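Local atomic coordinates of arginine decarboxylase (PDB entry 3NZP), a protein that probably catalyses the pyridoxal 5'-phosphate- and magnesium-dependent decarboxylation of arginine to agmatine, a step of spermidine biosynthesis. Residues B[573-578]-B[591-596]; B[555-560]-B[599-604]; B[528-533]-B[604-609]; B[443-448]-B[480-485]; B[334-339]-B[507-512]. One frame throughout, in Å; residues are numbered along the deposited sequence.

Overall arrangement
Contacts 1 to 3 follow the C-terminal part of the chain inward. Helix 586-600 serves both contact 1 and contact 2, whose centres lie about 15 Å apart, and contact 2 shares Gly604 with contact 3, their centres about 10 Å apart. Contact 3 touches contact 4, with about 9 Å between centres, and both meet contact 5, among others through Leu337. Contact 4 holds Cys483, the predicted proton donor, which touches bound pyridoxal phosphate; in contact 3 the side chain of Phe530 lies about 11 Å from the cofactor. The second subunit packs against contacts 1 to 4 and, through Glu338, lightly against contact 5, a strand pair centred about 14 Å from contact 4.

Contact 1: B[573-578]-B[591-596]; sequences ILNERI and HILGEL
Ile578 pushes its CD1 methyl between Ile592 and Leu596, carrying 80 Å² of the 293 Å² buried here. With chi1 at -59°, its CG1 is anti to the carbonyl carbon, and the CD1 beyond it comes 3.5 Å from Ile592 CG2. The same CD1 meets Leu596 CD2, the two side chains overlapping as they run opposite ways. Leu596 CG is anti to its backbone N (chi1 -170°), and CD2 at the end of this branch also lies 4.0 Å from Leu574 CB, so one methyl serves both Leu574 and Ile578, a turn apart on helix 567-579. The arrangement is an antiparallel helical hairpin: the N-to-C directions of the short segments differ by 154° and their axes approach to 10.5 Å. Leu593 lies across Asn575 along one flank, its CD2 against the amide, while the amide oxygen Asn575 OD1 is hydrogen-bonded to Tyr597 OH one turn further along helix 586-600. The hairpin also faces the second subunit. There Met149 packs on Ile578 and Ile145 on Leu596, and Arg577 NH1 bonds to Met120 O of that neighbouring subunit.

Contact 2: B[555-560]-B[599-604]; sequences SILDTL and FLNDNG
A capping box starts helix 556-562, and the C-terminal end of helix 586-600 and the residues after it meet its first turn. Ser555 is the N-cap: Ser555 OG accepts from Asp558 N at 3.2 Å (169°), and Asp558 OD2 weakly accepts from Ser555 N. With chi1 at 72°, OG lies between the backbone N and the carbonyl carbon, where it can take the Asp558 N-H. Two further N-H groups of this turn are taken by the other segment. Ile556 N donates to Asp602 O at 3.0 Å (162°), and Leu557 N to Leu600 O at 3.2 Å. Beside these bonds Leu557 lays its CD1 on Leu600 CG, 3.6 Å away, and both leucines also touch Met571 of helix 567-579. Leu117 of the second subunit packs on Ile556 and Leu600. The first N-H groups of a helix lack partners within it; here a side chain, one carbonyl from the last turn of helix 586-600 and one from the loop just after it supply them, chiefly through main-chain bonds.

Contact 3: B[528-533]-B[604-609]; sequences NLFTHP and GYLKSI
The rings of Phe530 and Tyr605 meet at an oblique angle, their planes inclined by 39° and their centroids 5.4 Å apart. They join two irregular segments: the loop that leads into strand 534-540 of the mixed sheet, and the chain leaving helix 586-600 toward the C-terminus. Phe530 CD2 lies over one face of the Tyr605 ring, 3.8 Å from Tyr605 CE2. Leu606 CD1 comes to the edge of the Phe530 ring, 4.3 Å from Phe530 CE2, while Gly604 O approaches that ring obliquely. Beyond the ring, the Tyr605 hydroxyl reaches past Phe530 CB, and Tyr605 OH lies 4.0 Å from Pro533 CD. Phe530 lies near the predicted proton donor, its side chain about 7 Å from that of Cys483. The second subunit is close as well: its Phe134 packs on Leu606, and its Lys113 NZ bonds to Tyr605 O. The hydrogen bond across the two segments runs from Tyr605 OH to Thr531 O at 3.0 Å, the hydroxyl oxygen tilted 26° from the carbonyl plane and the carbonyl oxygen lying at the edge of the tyrosine ring.

Contact 4: B[443-448]-B[480-485]; sequences NFSLFQ and DITCDS
Asp480 OD1 receives the backbone N-H of Leu446, with 2.6 Å between Leu446 N and Asp480 OD1 and a nearly straight N-H...O angle of 177°. The donor arrives on the anti side of the carboxylate, 20° out of its plane. Asp480 CG sits in the crowded position between its own N and carbonyl carbon (chi1 75°), which puts this carboxylate carbon on the side of Leu446 N. The same side chain makes an off-centre CH-pi contact, Asp480 CB lying 4.2 Å from the centroid of the Phe444 ring. Ile481 centres an inverse gamma turn, closed by a weak bond from Thr482 N to Asp480 O, and leads to Cys483, the predicted proton donor, which touches the bound pyridoxal phosphate. Asp484 then brings OD2 obliquely to the CZ end of Phe447, the two planes steeply inclined, while its OD1 accepts from Asp486 N. Phe134 and Lys86 of the second subunit pack on Ile481 and Asp484, consistent with an active site formed where two subunits meet. The contact thus joins the loop between strand 438-442 and helix 451-455 to the one leaving strand 479-480, with Ala334 and Leu337 of strand 330-341 packed against it.

Contact 5: B[334-339]-B[507-512]; sequences APVLEL and ENYFLG
The Phe510 ring takes Pro335 obliquely, with Pro335 CB 3.4 Å from Phe510 CE2. The Tyr509 ring is met in the same slanting way by Val336, whose CG2 lies 3.5 Å from Tyr509 CD2; the two side chains lie alongside one another with the same heading. Val336 CG1 is anti to the backbone N (chi1 -171°), leaving CG2 beside that N, where it also reaches Leu511 CG at 4.1 Å. The backbones pair as antiparallel strands. Ala334 and Leu511 form a hydrogen-bonded pair, Ala334 N to Leu511 O at 3.0 Å and Leu511 N to Ala334 O at 2.9 Å, while Pro335 and Phe510 are the non-hydrogen-bonded pair. Val336 N continues the ladder to Tyr509 O at 2.8 Å. On its other edge strand 330-341 pairs with 438-442, where Leu337 and Glu338 form a classic bulge facing Leu441; strand 510-513 goes on to 462-464, and helix 31-40 covers Phe510 through Ile32 and Val35.

Contact 1: B[573-578]-B[591-596]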
# COMPACT_ATOMS: atom_id res chain seq x y z
N ILE B 573 -3.76 -17.05 -28.67
CA ILE B 573 -2.54 -16.46 -29.19
C ILE B 573 -1.29 -17.25 -28.78
O ILE B 573 -0.43 -17.55 -29.62
CB ILE B 573 -2.43 -14.96 -28.77
CG1 ILE B 573 -1.00 -14.45 -28.94
CG2 ILE B 573 -2.91 -14.79 -27.36
CD1 ILE B 573 -0.49 -14.47 -30.37
N LEU B 574 -1.18 -17.62 -27.51
CA LEU B 574 -0.01 -18.39 -27.06
C LEU B 574 0.11 -19.70 -27.82
O LEU B 574 1.18 -20.10 -28.26
CB LEU B 574 -0.12 -18.71 -25.57
CG LEU B 574 0.33 -17.57 -24.68
CD1 LEU B 574 0.21 -18.03 -23.25
CD2 LEU B 574 1.76 -17.16 -25.01
N ASN B 575 -1.03 -20.36 -27.97
CA ASN B 575 -1.07 -21.62 -28.67
C ASN B 575 -0.61 -21.45 -30.11
O ASN B 575 0.16 -22.25 -30.63
CB ASN B 575 -2.48 -22.16 -28.66
CG ASN B 575 -2.49 -23.64 -28.59
OD1 ASN B 575 -2.55 -24.22 -27.50
ND2 ASN B 575 -2.38 -24.30 -29.75
N GLU B 576 -1.12 -20.39 -30.73
CA GLU B 576 -0.80 -20.06 -32.10
C GLU B 576 0.69 -19.75 -32.31
O GLU B 576 1.33 -20.31 -33.21
CB GLU B 576 -1.69 -18.88 -32.53
CG GLU B 576 -1.34 -18.23 -33.84
CD GLU B 576 -0.32 -17.12 -33.67
OE1 GLU B 576 -0.64 -16.11 -33.00
OE2 GLU B 576 0.81 -17.25 -34.20
N ARG B 577 1.26 -18.90 -31.46
CA ARG B 577 2.67 -18.56 -31.60
C ARG B 577 3.58 -19.77 -31.56
O ARG B 577 4.60 -19.81 -32.26
CB ARG B 577 3.09 -17.56 -30.53
CG ARG B 577 2.49 -16.20 -30.79
CD ARG B 577 3.08 -15.13 -29.91
NE ARG B 577 2.71 -13.82 -30.44
CZ ARG B 577 2.81 -12.68 -29.77
NH1 ARG B 577 3.26 -12.68 -28.53
NH2 ARG B 577 2.45 -11.54 -30.36
N ILE B 578 3.22 -20.75 -30.75
CA ILE B 578 4.04 -21.94 -30.67
C ILE B 578 3.88 -22.74 -31.96
O ILE B 578 4.85 -23.25 -32.52
CB ILE B 578 3.62 -22.82 -29.49
CG1 ILE B 578 3.77 -22.02 -28.20
CG2 ILE B 578 4.47 -24.08 -29.44
CD1 ILE B 578 3.50 -22.84 -26.95
N HIS B 591 5.39 -30.81 -27.14
CA HIS B 591 6.01 -30.83 -25.83
C HIS B 591 5.88 -29.46 -25.14
O HIS B 591 5.51 -29.38 -23.96
CB HIS B 591 7.49 -31.21 -25.96
CG HIS B 591 8.19 -31.36 -24.65
ND1 HIS B 591 7.85 -32.32 -23.73
CD2 HIS B 591 9.18 -30.63 -24.08
CE1 HIS B 591 8.59 -32.18 -22.64
NE2 HIS B 591 9.40 -31.16 -22.83
N ILE B 592 6.17 -28.39 -25.88
CA ILE B 592 6.08 -27.02 -25.38
C ILE B 592 4.68 -26.77 -24.83
O ILE B 592 4.52 -26.27 -23.71
CB ILE B 592 6.35 -25.98 -26.51
CG1 ILE B 592 7.69 -26.26 -27.18
CG2 ILE B 592 6.39 -24.56 -25.93
CD1 ILE B 592 8.86 -26.18 -26.24
N LEU B 593 3.67 -27.13 -25.61
CA LEU B 593 2.28 -26.96 -25.19
C LEU B 593 2.03 -27.55 -23.82
O LEU B 593 1.44 -26.91 -22.95
CB LEU B 593 1.33 -27.60 -26.19
CG LEU B 593 0.74 -26.64 -27.22
CD1 LEU B 593 0.08 -27.43 -28.34
CD2 LEU B 593 -0.25 -25.70 -26.52
N GLY B 594 2.46 -28.79 -23.64
CA GLY B 594 2.26 -29.47 -22.37
C GLY B 594 2.78 -28.68 -21.19
O GLY B 594 2.12 -28.58 -20.16
N GLU B 595 3.98 -28.12 -21.34
CA GLU B 595 4.61 -27.34 -20.29
C GLU B 595 3.85 -26.04 -20.11
O GLU B 595 3.41 -25.70 -19.02
CB GLU B 595 6.05 -27.03 -20.66
CG GLU B 595 6.85 -28.26 -20.96
CD GLU B 595 8.26 -27.93 -21.42
OE1 GLU B 595 8.39 -27.24 -22.45
OE2 GLU B 595 9.23 -28.36 -20.75
N LEU B 596 3.68 -25.31 -21.20
CA LEU B 596 2.97 -24.05 -21.14
C LEU B 596 1.66 -24.16 -20.35
O LEU B 596 1.34 -23.29 -19.53
CB LEU B 596 2.68 -23.54 -22.55
CG LEU B 596 2.16 -22.12 -22.64
CD1 LEU B 596 3.16 -21.16 -22.01
CD2 LEU B 596 1.92 -21.78 -24.09

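Contact 2: B[555-560]-B[599-604]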
# COMPACT_ATOMS: atom_id res chain seq x y z
N SER B 555 -4.06 -19.28 -9.85
CA SER B 555 -3.10 -19.66 -10.88
C SER B 555 -2.85 -18.42 -11.71
O SER B 555 -3.66 -17.48 -11.72
CB SER B 555 -3.67 -20.76 -11.78
OG SER B 555 -4.68 -20.22 -12.62
N ILE B 556 -1.71 -18.40 -12.40
CA ILE B 556 -1.35 -17.27 -13.26
C ILE B 556 -2.54 -16.87 -14.12
O ILE B 556 -2.89 -15.69 -14.21
CB ILE B 556 -0.18 -17.66 -14.16
CG1 ILE B 556 1.08 -17.78 -13.34
CG2 ILE B 556 0.01 -16.61 -15.23
CD1 ILE B 556 2.21 -18.29 -14.16
N LEU B 557 -3.15 -17.87 -14.75
CA LEU B 557 -4.32 -17.68 -15.60
C LEU B 557 -5.42 -16.93 -14.86
O LEU B 557 -5.95 -15.94 -15.37
CB LEU B 557 -4.84 -19.04 -16.07
CG LEU B 557 -5.08 -19.18 -17.57
CD1 LEU B 557 -3.93 -18.55 -18.32
CD2 LEU B 557 -5.21 -20.65 -17.95
N ASP B 558 -5.77 -17.41 -13.67
CA ASP B 558 -6.81 -16.75 -12.88
C ASP B 558 -6.41 -15.31 -12.58
O ASP B 558 -7.23 -14.40 -12.65
CB ASP B 558 -7.06 -17.47 -11.56
CG ASP B 558 -7.70 -18.85 -11.74
OD1 ASP B 558 -8.65 -18.98 -12.56
OD2 ASP B 558 -7.26 -19.79 -11.04
N THR B 559 -5.15 -15.12 -12.23
CA THR B 559 -4.68 -13.79 -11.92
C THR B 559 -4.86 -12.83 -13.10
O THR B 559 -5.31 -11.69 -12.94
CB THR B 559 -3.22 -13.84 -11.51
OG1 THR B 559 -3.10 -14.66 -10.34
CG2 THR B 559 -2.70 -12.44 -11.22
N LEU B 560 -4.50 -13.30 -14.29
CA LEU B 560 -4.62 -12.49 -15.48
C LEU B 560 -6.07 -12.13 -15.71
O LEU B 560 -6.39 -11.01 -16.09
CB LEU B 560 -4.08 -13.23 -16.70
CG LEU B 560 -2.57 -13.36 -16.78
CD1 LEU B 560 -2.21 -14.27 -17.94
CD2 LEU B 560 -1.94 -11.99 -16.92
N PHE B 599 2.29 -24.52 -16.56
CA PHE B 599 2.69 -23.27 -15.90
C PHE B 599 1.55 -22.27 -15.76
O PHE B 599 1.54 -21.46 -14.84
CB PHE B 599 3.83 -22.59 -16.68
CG PHE B 599 5.02 -23.48 -16.89
CD1 PHE B 599 5.46 -24.34 -15.87
CD2 PHE B 599 5.71 -23.47 -18.10
CE1 PHE B 599 6.56 -25.18 -16.06
CE2 PHE B 599 6.81 -24.32 -18.30
CZ PHE B 599 7.23 -25.17 -17.28
N LEU B 600 0.60 -22.34 -16.68
CA LEU B 600 -0.54 -21.45 -16.67
C LEU B 600 -1.49 -21.77 -15.53
O LEU B 600 -2.07 -20.87 -14.91
CB LEU B 600 -1.29 -21.54 -18.01
CG LEU B 600 -1.01 -20.44 -19.03
CD1 LEU B 600 0.47 -20.23 -19.20
CD2 LEU B 600 -1.66 -20.80 -20.35
N ASN B 601 -1.63 -23.06 -15.24
CA ASN B 601 -2.51 -23.51 -14.17
C ASN B 601 -1.79 -23.64 -12.84
O ASN B 601 -2.26 -24.33 -11.93
CB ASN B 601 -3.16 -24.83 -14.57
CG ASN B 601 -4.26 -24.65 -15.62
OD1 ASN B 601 -5.34 -24.15 -15.31
ND2 ASN B 601 -3.97 -25.04 -16.86
N ASP B 602 -0.66 -22.97 -12.71
CA ASP B 602 0.11 -23.02 -11.49
C ASP B 602 0.22 -21.62 -10.88
O ASP B 602 0.12 -20.62 -11.59
CB ASP B 602 1.49 -23.59 -11.81
CG ASP B 602 2.21 -24.11 -10.58
OD1 ASP B 602 3.40 -24.48 -10.71
OD2 ASP B 602 1.59 -24.15 -9.49
N ASN B 603 0.42 -21.53 -9.56
CA ASN B 603 0.54 -20.22 -8.91
C ASN B 603 1.83 -19.56 -9.37
O ASN B 603 2.74 -20.24 -9.86
CB ASN B 603 0.55 -20.35 -7.39
CG ASN B 603 1.75 -21.10 -6.89
OD1 ASN B 603 2.61 -20.55 -6.19
ND2 ASN B 603 1.85 -22.38 -7.27
N GLY B 604 1.92 -18.25 -9.19
CA GLY B 604 3.09 -17.52 -9.65
C GLY B 604 4.27 -17.43 -8.70
O GLY B 604 5.24 -16.73 -8.98

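Contact 3: B[528-533]-B[604-609]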
# COMPACT_ATOMS: atom_id res chain seq x y z
N ASN B 528 4.17 -7.36 -7.99
CA ASN B 528 4.36 -8.00 -9.30
C ASN B 528 3.37 -9.13 -9.54
O ASN B 528 3.76 -10.24 -9.89
CB ASN B 528 5.79 -8.53 -9.44
CG ASN B 528 6.83 -7.43 -9.47
OD1 ASN B 528 8.04 -7.69 -9.51
ND2 ASN B 528 6.37 -6.18 -9.46
N LEU B 529 2.08 -8.83 -9.35
CA LEU B 529 0.99 -9.80 -9.54
C LEU B 529 1.04 -10.99 -8.59
O LEU B 529 0.32 -11.96 -8.79
CB LEU B 529 0.94 -10.30 -10.99
CG LEU B 529 0.38 -9.30 -12.00
CD1 LEU B 529 0.41 -9.84 -13.42
CD2 LEU B 529 -1.05 -8.97 -11.59
N PHE B 530 1.88 -10.92 -7.55
CA PHE B 530 1.95 -12.03 -6.60
C PHE B 530 0.65 -11.99 -5.80
O PHE B 530 0.51 -11.18 -4.88
CB PHE B 530 3.16 -11.89 -5.65
CG PHE B 530 4.49 -12.14 -6.31
CD1 PHE B 530 5.28 -11.08 -6.74
CD2 PHE B 530 4.92 -13.44 -6.55
CE1 PHE B 530 6.50 -11.32 -7.40
CE2 PHE B 530 6.13 -13.69 -7.21
CZ PHE B 530 6.92 -12.62 -7.63
N THR B 531 -0.29 -12.86 -6.15
CA THR B 531 -1.58 -12.88 -5.46
C THR B 531 -1.52 -13.42 -4.04
O THR B 531 -0.52 -14.01 -3.63
CB THR B 531 -2.64 -13.71 -6.23
OG1 THR B 531 -2.27 -15.10 -6.21
CG2 THR B 531 -2.75 -13.22 -7.67
N HIS B 532 -2.60 -13.19 -3.30
CA HIS B 532 -2.70 -13.63 -1.91
C HIS B 532 -2.20 -15.09 -1.84
O HIS B 532 -2.57 -15.92 -2.67
CB HIS B 532 -4.15 -13.49 -1.44
CG HIS B 532 -4.35 -13.75 0.02
ND1 HIS B 532 -3.77 -14.81 0.68
CD2 HIS B 532 -5.15 -13.13 0.93
CE1 HIS B 532 -4.20 -14.84 1.93
NE2 HIS B 532 -5.04 -13.84 2.11
N PRO B 533 -1.34 -15.39 -0.87
CA PRO B 533 -0.82 -16.75 -0.72
C PRO B 533 -1.88 -17.71 -0.24
O PRO B 533 -2.95 -17.29 0.19
CB PRO B 533 0.33 -16.57 0.28
CG PRO B 533 -0.12 -15.43 1.11
CD PRO B 533 -0.70 -14.48 0.10
N GLY B 604 1.92 -18.25 -9.19
CA GLY B 604 3.09 -17.52 -9.65
C GLY B 604 4.27 -17.43 -8.70
O GLY B 604 5.24 -16.73 -8.98
N TYR B 605 4.19 -18.12 -7.58
CA TYR B 605 5.29 -18.07 -6.64
C TYR B 605 6.44 -18.94 -7.11
O TYR B 605 6.24 -19.95 -7.82
CB TYR B 605 4.82 -18.48 -5.24
CG TYR B 605 4.14 -17.33 -4.52
CD1 TYR B 605 2.74 -17.26 -4.43
CD2 TYR B 605 4.89 -16.30 -3.94
CE1 TYR B 605 2.12 -16.18 -3.78
CE2 TYR B 605 4.28 -15.22 -3.30
CZ TYR B 605 2.89 -15.16 -3.22
OH TYR B 605 2.28 -14.09 -2.59
N LEU B 606 7.64 -18.51 -6.75
CA LEU B 606 8.88 -19.19 -7.09
C LEU B 606 9.12 -20.45 -6.28
O LEU B 606 8.59 -20.61 -5.18
CB LEU B 606 10.06 -18.24 -6.88
CG LEU B 606 10.39 -17.27 -8.02
CD1 LEU B 606 9.17 -16.46 -8.38
CD2 LEU B 606 11.54 -16.36 -7.60
N LYS B 607 9.94 -21.34 -6.83
CA LYS B 607 10.30 -22.60 -6.18
C LYS B 607 11.81 -22.60 -5.96
O LYS B 607 12.55 -21.91 -6.67
CB LYS B 607 9.89 -23.78 -7.05
CG LYS B 607 8.39 -23.83 -7.27
CD LYS B 607 7.99 -24.62 -8.52
CE LYS B 607 6.45 -24.74 -8.64
NZ LYS B 607 5.66 -23.44 -8.62
N SER B 608 12.27 -23.38 -4.99
CA SER B 608 13.70 -23.44 -4.70
C SER B 608 14.42 -23.89 -5.97
O SER B 608 13.90 -24.71 -6.74
CB SER B 608 13.95 -24.41 -3.54
OG SER B 608 15.20 -24.16 -2.92
N ILE B 609 15.60 -23.34 -6.20
CA ILE B 609 16.38 -23.69 -7.38
C ILE B 609 17.04 -25.06 -7.23
O ILE B 609 17.33 -25.73 -8.22
CB ILE B 609 17.46 -22.65 -7.66
CG1 ILE B 609 17.54 -21.64 -6.49
CG2 ILE B 609 17.22 -22.04 -9.04
CD1 ILE B 609 16.34 -20.68 -6.32

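Contact 4: B[443-448]-B[480-485]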
# COMPACT_ATOMS: atom_id res chain seq x y z
N ASN B 443 10.40 -16.87 0.12
CA ASN B 443 9.38 -17.04 -0.90
C ASN B 443 8.07 -16.37 -0.53
O ASN B 443 7.11 -17.03 -0.14
CB ASN B 443 9.12 -18.53 -1.14
CG ASN B 443 8.32 -18.80 -2.39
OD1 ASN B 443 7.93 -19.93 -2.66
ND2 ASN B 443 8.08 -17.75 -3.19
N PHE B 444 8.02 -15.05 -0.63
CA PHE B 444 6.79 -14.34 -0.32
C PHE B 444 6.95 -12.92 -0.81
O PHE B 444 7.97 -12.58 -1.40
CB PHE B 444 6.51 -14.34 1.19
CG PHE B 444 7.29 -13.32 1.94
CD1 PHE B 444 8.69 -13.36 1.94
CD2 PHE B 444 6.65 -12.30 2.64
CE1 PHE B 444 9.44 -12.41 2.62
CE2 PHE B 444 7.39 -11.34 3.33
CZ PHE B 444 8.79 -11.39 3.32
N SER B 445 5.94 -12.09 -0.57
CA SER B 445 6.00 -10.71 -1.02
C SER B 445 5.84 -9.75 0.16
O SER B 445 4.88 -9.85 0.93
CB SER B 445 4.90 -10.47 -2.07
OG SER B 445 5.02 -9.19 -2.69
N LEU B 446 6.81 -8.83 0.32
CA LEU B 446 6.79 -7.84 1.40
C LEU B 446 5.83 -6.68 1.07
O LEU B 446 5.80 -5.68 1.78
CB LEU B 446 8.20 -7.27 1.65
CG LEU B 446 9.11 -8.07 2.59
CD1 LEU B 446 10.52 -7.49 2.57
CD2 LEU B 446 8.55 -8.02 4.01
N PHE B 447 5.08 -6.84 -0.01
CA PHE B 447 4.11 -5.84 -0.42
C PHE B 447 2.74 -6.48 -0.39
O PHE B 447 1.74 -5.80 -0.22
CB PHE B 447 4.41 -5.35 -1.84
CG PHE B 447 5.57 -4.41 -1.92
CD1 PHE B 447 6.86 -4.85 -1.65
CD2 PHE B 447 5.37 -3.06 -2.21
CE1 PHE B 447 7.94 -3.97 -1.67
CE2 PHE B 447 6.44 -2.17 -2.24
CZ PHE B 447 7.73 -2.62 -1.97
N GLN B 448 2.71 -7.79 -0.55
CA GLN B 448 1.45 -8.51 -0.55
C GLN B 448 0.95 -8.82 0.85
O GLN B 448 -0.11 -8.34 1.25
CB GLN B 448 1.57 -9.82 -1.34
CG GLN B 448 0.36 -10.74 -1.22
CD GLN B 448 -0.92 -10.17 -1.81
OE1 GLN B 448 -2.03 -10.62 -1.49
NE2 GLN B 448 -0.79 -9.18 -2.69
N ASP B 480 12.40 -10.43 0.10
CA ASP B 480 11.49 -11.22 -0.71
C ASP B 480 11.91 -11.30 -2.18
O ASP B 480 12.83 -10.61 -2.62
CB ASP B 480 10.07 -10.67 -0.62
CG ASP B 480 9.88 -9.40 -1.43
OD1 ASP B 480 8.75 -8.85 -1.43
OD2 ASP B 480 10.86 -8.94 -2.06
N ILE B 481 11.23 -12.16 -2.94
CA ILE B 481 11.53 -12.34 -4.35
C ILE B 481 10.87 -11.26 -5.19
O ILE B 481 9.81 -11.47 -5.76
CB ILE B 481 11.04 -13.72 -4.82
CG1 ILE B 481 9.58 -13.92 -4.39
CG2 ILE B 481 11.94 -14.80 -4.24
CD1 ILE B 481 8.88 -15.11 -5.02
N THR B 482 11.51 -10.10 -5.26
CA THR B 482 10.98 -8.99 -6.03
C THR B 482 12.12 -8.14 -6.58
O THR B 482 13.16 -7.98 -5.93
CB THR B 482 10.06 -8.09 -5.17
OG1 THR B 482 8.94 -8.85 -4.72
CG2 THR B 482 9.56 -6.91 -5.98
N CYS B 483 11.94 -7.61 -7.78
CA CYS B 483 12.96 -6.77 -8.41
C CYS B 483 13.23 -5.57 -7.50
O CYS B 483 14.37 -5.35 -7.06
CB CYS B 483 12.46 -6.27 -9.77
SG CYS B 483 11.88 -7.56 -10.85
N ASP B 484 12.16 -4.83 -7.23
CA ASP B 484 12.20 -3.64 -6.39
C ASP B 484 13.01 -3.88 -5.13
O ASP B 484 12.66 -4.72 -4.29
CB ASP B 484 10.78 -3.20 -6.01
CG ASP B 484 10.76 -2.08 -4.98
OD1 ASP B 484 11.42 -1.04 -5.21
OD2 ASP B 484 10.08 -2.23 -3.94
N SER B 485 14.10 -3.14 -5.00
CA SER B 485 14.97 -3.26 -3.85
C SER B 485 14.26 -2.75 -2.60
O SER B 485 14.67 -3.04 -1.49
CB SER B 485 16.26 -2.47 -4.07
OG SER B 485 16.01 -1.09 -4.25

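Contact 5: B[334-339]-B[507-512]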
# COMPACT_ATOMS: atom_id res chain seq x y z
N ALA B 334 6.87 -18.52 5.37
CA ALA B 334 7.49 -18.50 4.05
C ALA B 334 8.84 -19.21 4.09
O ALA B 334 9.69 -18.87 4.90
CB ALA B 334 7.66 -17.07 3.58
N PRO B 335 9.04 -20.20 3.21
CA PRO B 335 10.31 -20.95 3.16
C PRO B 335 11.46 -20.13 2.57
O PRO B 335 11.25 -19.32 1.66
CB PRO B 335 9.95 -22.17 2.32
CG PRO B 335 8.96 -21.62 1.36
CD PRO B 335 8.08 -20.75 2.24
N VAL B 336 12.67 -20.35 3.07
CA VAL B 336 13.82 -19.61 2.55
C VAL B 336 14.27 -20.25 1.25
O VAL B 336 14.74 -21.38 1.25
CB VAL B 336 15.01 -19.64 3.51
CG1 VAL B 336 16.08 -18.67 3.02
CG2 VAL B 336 14.57 -19.27 4.91
N LEU B 337 14.14 -19.52 0.14
CA LEU B 337 14.54 -20.01 -1.17
C LEU B 337 16.05 -20.08 -1.34
O LEU B 337 16.59 -21.15 -1.55
CB LEU B 337 13.95 -19.15 -2.26
CG LEU B 337 12.43 -19.04 -2.18
CD1 LEU B 337 11.90 -18.03 -3.20
CD2 LEU B 337 11.85 -20.41 -2.41
N GLU B 338 16.73 -18.94 -1.28
CA GLU B 338 18.18 -18.94 -1.41
C GLU B 338 18.87 -18.26 -0.25
O GLU B 338 18.22 -17.59 0.56
CB GLU B 338 18.62 -18.27 -2.72
CG GLU B 338 18.61 -19.19 -3.94
CD GLU B 338 19.14 -18.50 -5.19
OE1 GLU B 338 18.43 -17.62 -5.74
OE2 GLU B 338 20.27 -18.83 -5.62
N LEU B 339 20.18 -18.43 -0.18
CA LEU B 339 20.97 -17.83 0.90
C LEU B 339 22.13 -17.01 0.34
O LEU B 339 23.26 -17.48 0.29
CB LEU B 339 21.53 -18.93 1.81
CG LEU B 339 21.24 -18.87 3.31
CD1 LEU B 339 21.52 -17.47 3.84
CD2 LEU B 339 19.80 -19.26 3.55
N GLU B 507 18.38 -28.95 3.53
CA GLU B 507 17.24 -29.00 4.44
C GLU B 507 16.27 -27.85 4.19
O GLU B 507 16.51 -26.99 3.33
CB GLU B 507 17.72 -29.00 5.90
CG GLU B 507 18.53 -27.76 6.30
CD GLU B 507 19.78 -28.10 7.10
OE1 GLU B 507 19.68 -28.88 8.08
OE2 GLU B 507 20.86 -27.58 6.75
N ASN B 508 15.16 -27.84 4.92
CA ASN B 508 14.15 -26.80 4.78
C ASN B 508 14.22 -25.81 5.92
O ASN B 508 14.38 -26.20 7.08
CB ASN B 508 12.76 -27.42 4.69
CG ASN B 508 12.37 -27.75 3.25
OD1 ASN B 508 11.47 -28.56 3.00
ND2 ASN B 508 13.05 -27.11 2.30
N TYR B 509 14.11 -24.53 5.60
CA TYR B 509 14.17 -23.48 6.61
C TYR B 509 13.04 -22.49 6.39
O TYR B 509 13.06 -21.73 5.42
CB TYR B 509 15.51 -22.76 6.52
CG TYR B 509 15.86 -21.95 7.75
CD1 TYR B 509 15.77 -22.51 9.02
CD2 TYR B 509 16.32 -20.64 7.63
CE1 TYR B 509 16.12 -21.79 10.16
CE2 TYR B 509 16.67 -19.90 8.77
CZ TYR B 509 16.57 -20.49 10.02
OH TYR B 509 16.93 -19.79 11.15
N PHE B 510 12.06 -22.51 7.29
CA PHE B 510 10.91 -21.62 7.18
C PHE B 510 10.95 -20.44 8.16
O PHE B 510 11.37 -20.57 9.31
CB PHE B 510 9.61 -22.38 7.42
CG PHE B 510 9.38 -23.52 6.48
CD1 PHE B 510 9.88 -24.78 6.76
CD2 PHE B 510 8.65 -23.34 5.31
CE1 PHE B 510 9.66 -25.85 5.89
CE2 PHE B 510 8.42 -24.40 4.44
CZ PHE B 510 8.92 -25.66 4.72
N LEU B 511 10.51 -19.28 7.69
CA LEU B 511 10.45 -18.11 8.53
C LEU B 511 9.00 -17.79 8.85
O LEU B 511 8.09 -18.11 8.07
CB LEU B 511 11.11 -16.91 7.84
CG LEU B 511 12.63 -17.01 7.76
CD1 LEU B 511 13.19 -15.72 7.20
CD2 LEU B 511 13.20 -17.28 9.15
N GLY B 512 8.77 -17.18 10.00
CA GLY B 512 7.43 -16.84 10.40
C GLY B 512 7.27 -15.36 10.70
O GLY B 512 8.08 -14.76 11.41